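PDB 7M5H: nucleoside 2-deoxyribosyltransferase from Enterococcus faecalis, which probably hydrolyses the N-glycosidic bond of deoxyribonucleotides such as 5-hydroxymethyl-dUMP. Local coordinates for residues B[70-75]-B[97-102]. Residues are numbered along the deposited sequence; the frame is centred on the assembly and turned at random.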
ATOM      1  N   SER B  70     -15.692  20.595 -11.384  1.00 54.52           N
ATOM      2  CA  SER B  70     -15.697  21.113 -10.025  0.53 51.58           C
ATOM      3  C   SER B  70     -14.871  22.389  -9.929  1.00 52.10           C
ATOM      4  O   SER B  70     -13.958  22.628 -10.725  1.00 50.67           O
ATOM      5  CB  SER B  70     -15.156  20.071  -9.045  0.53 48.64           C
ATOM      6  OG  SER B  70     -13.791  19.787  -9.303  0.53 43.19           O
ATOM      7  N   ASP B  71     -15.211  23.216  -8.941  1.00 51.71           N
ATOM      8  CA  ASP B  71     -14.448  24.419  -8.639  1.00 45.51           C
ATOM      9  C   ASP B  71     -13.401  24.181  -7.563  1.00 47.18           C
ATOM     10  O   ASP B  71     -12.436  24.947  -7.472  1.00 48.34           O
ATOM     11  CB  ASP B  71     -15.385  25.544  -8.188  1.00 49.41           C
ATOM     12  CG  ASP B  71     -16.442  25.874  -9.222  1.00 55.95           C
ATOM     13  OD1 ASP B  71     -16.075  26.128 -10.388  1.00 59.29           O
ATOM     14  OD2 ASP B  71     -17.639  25.872  -8.868  1.00 55.19           O
ATOM     15  N   LEU B  72     -13.575  23.137  -6.756  1.00 43.88           N
ATOM     16  CA  LEU B  72     -12.674  22.815  -5.662  1.00 42.41           C
ATOM     17  C   LEU B  72     -12.697  21.308  -5.456  1.00 50.41           C
ATOM     18  O   LEU B  72     -13.753  20.680  -5.559  1.00 45.70           O
ATOM     19  CB  LEU B  72     -13.082  23.535  -4.370  1.00 45.26           C
ATOM     20  CG  LEU B  72     -12.345  23.131  -3.093  1.00 45.29           C
ATOM     21  CD1 LEU B  72     -10.888  23.565  -3.155  1.00 42.78           C
ATOM     22  CD2 LEU B  72     -13.032  23.703  -1.863  1.00 48.54           C
ATOM     23  N   LEU B  73     -11.534  20.735  -5.170  1.00 42.54           N
ATOM     24  CA  LEU B  73     -11.403  19.304  -4.936  1.00 42.22           C
ATOM     25  C   LEU B  73     -10.987  19.082  -3.489  1.00 44.33           C
ATOM     26  O   LEU B  73      -9.961  19.607  -3.046  1.00 45.55           O
ATOM     27  CB  LEU B  73     -10.388  18.685  -5.898  1.00 37.85           C
ATOM     28  CG  LEU B  73     -10.279  17.159  -5.916  1.00 42.05           C
ATOM     29  CD1 LEU B  73     -10.382  16.640  -7.340  1.00 47.05           C
ATOM     30  CD2 LEU B  73      -8.977  16.703  -5.279  1.00 48.22           C
ATOM     31  N   VAL B  74     -11.793  18.323  -2.752  1.00 39.04           N
ATOM     32  CA  VAL B  74     -11.460  17.899  -1.398  1.00 40.06           C
ATOM     33  C   VAL B  74     -10.946  16.469  -1.478  1.00 40.69           C
ATOM     34  O   VAL B  74     -11.628  15.586  -2.008  1.00 46.13           O
ATOM     35  CB  VAL B  74     -12.673  18.006  -0.458  1.00 45.26           C
ATOM     36  CG1 VAL B  74     -12.336  17.431   0.909  1.00 42.46           C
ATOM     37  CG2 VAL B  74     -13.115  19.455  -0.332  1.00 44.71           C
ATOM     38  N   ALA B  75      -9.740  16.239  -0.960  1.00 39.56           N
ATOM     39  CA  ALA B  75      -9.065  14.956  -1.088  1.00 37.76           C
ATOM     40  C   ALA B  75      -8.718  14.396   0.284  1.00 37.78           C
ATOM     41  O   ALA B  75      -8.219  15.116   1.153  1.00 33.92           O
ATOM     42  CB  ALA B  75      -7.795  15.084  -1.933  1.00 29.32           C
ATOM     43  N   GLY B  97      -5.586  23.408 -13.000  1.00 42.98           N
ATOM     44  CA  GLY B  97      -5.710  24.602 -12.189  1.00 42.48           C
ATOM     45  C   GLY B  97      -6.851  24.590 -11.198  1.00 41.72           C
ATOM     46  O   GLY B  97      -7.296  25.659 -10.772  1.00 44.53           O
ATOM     47  N   ILE B  98      -7.337  23.416 -10.813  1.00 40.82           N
ATOM     48  CA  ILE B  98      -8.426  23.295  -9.851  1.00 41.71           C
ATOM     49  C   ILE B  98      -7.810  23.132  -8.462  1.00 40.71           C
ATOM     50  O   ILE B  98      -7.076  22.156  -8.241  1.00 35.76           O
ATOM     51  CB  ILE B  98      -9.346  22.116 -10.188  1.00 39.09           C
ATOM     52  CG1 ILE B  98      -9.992  22.328 -11.561  1.00 38.63           C
ATOM     53  CG2 ILE B  98     -10.407  21.942  -9.114  1.00 41.56           C
ATOM     54  CD1 ILE B  98     -10.823  21.156 -12.038  1.00 39.37           C
ATOM     55  N   PRO B  99      -8.070  24.040  -7.524  1.00 38.84           N
ATOM     56  CA  PRO B  99      -7.426  23.946  -6.208  1.00 35.30           C
ATOM     57  C   PRO B  99      -7.861  22.702  -5.448  1.00 40.25           C
ATOM     58  O   PRO B  99      -8.951  22.164  -5.656  1.00 38.32           O
ATOM     59  CB  PRO B  99      -7.885  25.225  -5.495  1.00 40.85           C
ATOM     60  CG  PRO B  99      -9.139  25.632  -6.205  1.00 44.66           C
ATOM     61  CD  PRO B  99      -8.946  25.219  -7.635  1.00 42.89           C
ATOM     62  N   VAL B 100      -6.984  22.250  -4.552  1.00 35.88           N
ATOM     63  CA  VAL B 100      -7.192  21.022  -3.791  1.00 35.16           C
ATOM     64  C   VAL B 100      -6.970  21.319  -2.315  1.00 37.34           C
ATOM     65  O   VAL B 100      -5.907  21.821  -1.931  1.00 39.87           O
ATOM     66  CB  VAL B 100      -6.255  19.892  -4.251  1.00 35.04           C
ATOM     67  CG1 VAL B 100      -6.457  18.656  -3.389  1.00 34.71           C
ATOM     68  CG2 VAL B 100      -6.484  19.570  -5.721  1.00 38.40           C
ATOM     69  N   VAL B 101      -7.966  21.005  -1.489  1.00 38.88           N
ATOM     70  CA  VAL B 101      -7.844  21.057  -0.034  1.00 34.85           C
ATOM     71  C   VAL B 101      -7.874  19.625   0.479  1.00 40.04           C
ATOM     72  O   VAL B 101      -8.881  18.924   0.322  1.00 39.72           O
ATOM     73  CB  VAL B 101      -8.959  21.900   0.603  1.00 36.72           C
ATOM     74  CG1 VAL B 101      -8.841  21.868   2.119  1.00 38.96           C
ATOM     75  CG2 VAL B 101      -8.901  23.331   0.092  1.00 42.69           C
ATOM     76  N   ALA B 102      -6.776  19.189   1.090  1.00 36.24           N
ATOM     77  CA  ALA B 102      -6.601  17.799   1.481  1.00 32.73           C
ATOM     78  C   ALA B 102      -6.665  17.638   2.995  1.00 39.63           C
ATOM     79  O   ALA B 102      -6.245  18.520   3.751  1.00 36.31           O
ATOM     80  CB  ALA B 102      -5.269  17.249   0.964  1.00 27.76           C
TER
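Leu73 and Val100 are paired in register on adjacent parallel strands, their side chains side by side on one face of the sheet. Leu73 bonds through both its N and its O to the residues flanking Val100: Leu73 N donates a hydrogen bond to Pro99 O at 3.0 Å, and Leu73 O accepts one from Val101 N at 2.9 Å. Farther along, Ala75 N bonds to Val101 O at 3.1 Å. The Leu73 side chain starts beside the strand partner: CB lies 3.8 Å from Pro99 O and slightly farther from Val100 CG2. With CG anti to the backbone N (chi1 -172°), the chain runs alongside Val100, pointing the same way, and its tip CD2 sits against both branches of that valine, 3.7 Å from CG1 and slightly farther from CG2. Ala75 CB adds a looser contact to Val100 CG1. On the face carrying Val74 and Val101, Leu72 CD1 lies closest to Pro99 O, at 3.5 Å, then to Val101 CG2 at 3.8 Å, with Pro99 CG farther off. Just before the strands begin, Ile98 lays its CG2 and CD1 methyls against the carbonyl oxygens of Ser70 and Asp71, with CD1 3.7 Å from Ser70 O. The pairing closes the beta-alpha-beta unit of strand 72-76, helix 84-96 and strand 100-103 in this Rossmann-like sheet. Helix 84-96 covers the face bearing Val100 and Ala75, through Ala93, Val86 and Ile90; helix 150-159 packs on Val74 and Val101 from the other, and strand 5-10 hydrogen-bonds along the far edge of strand 72-76.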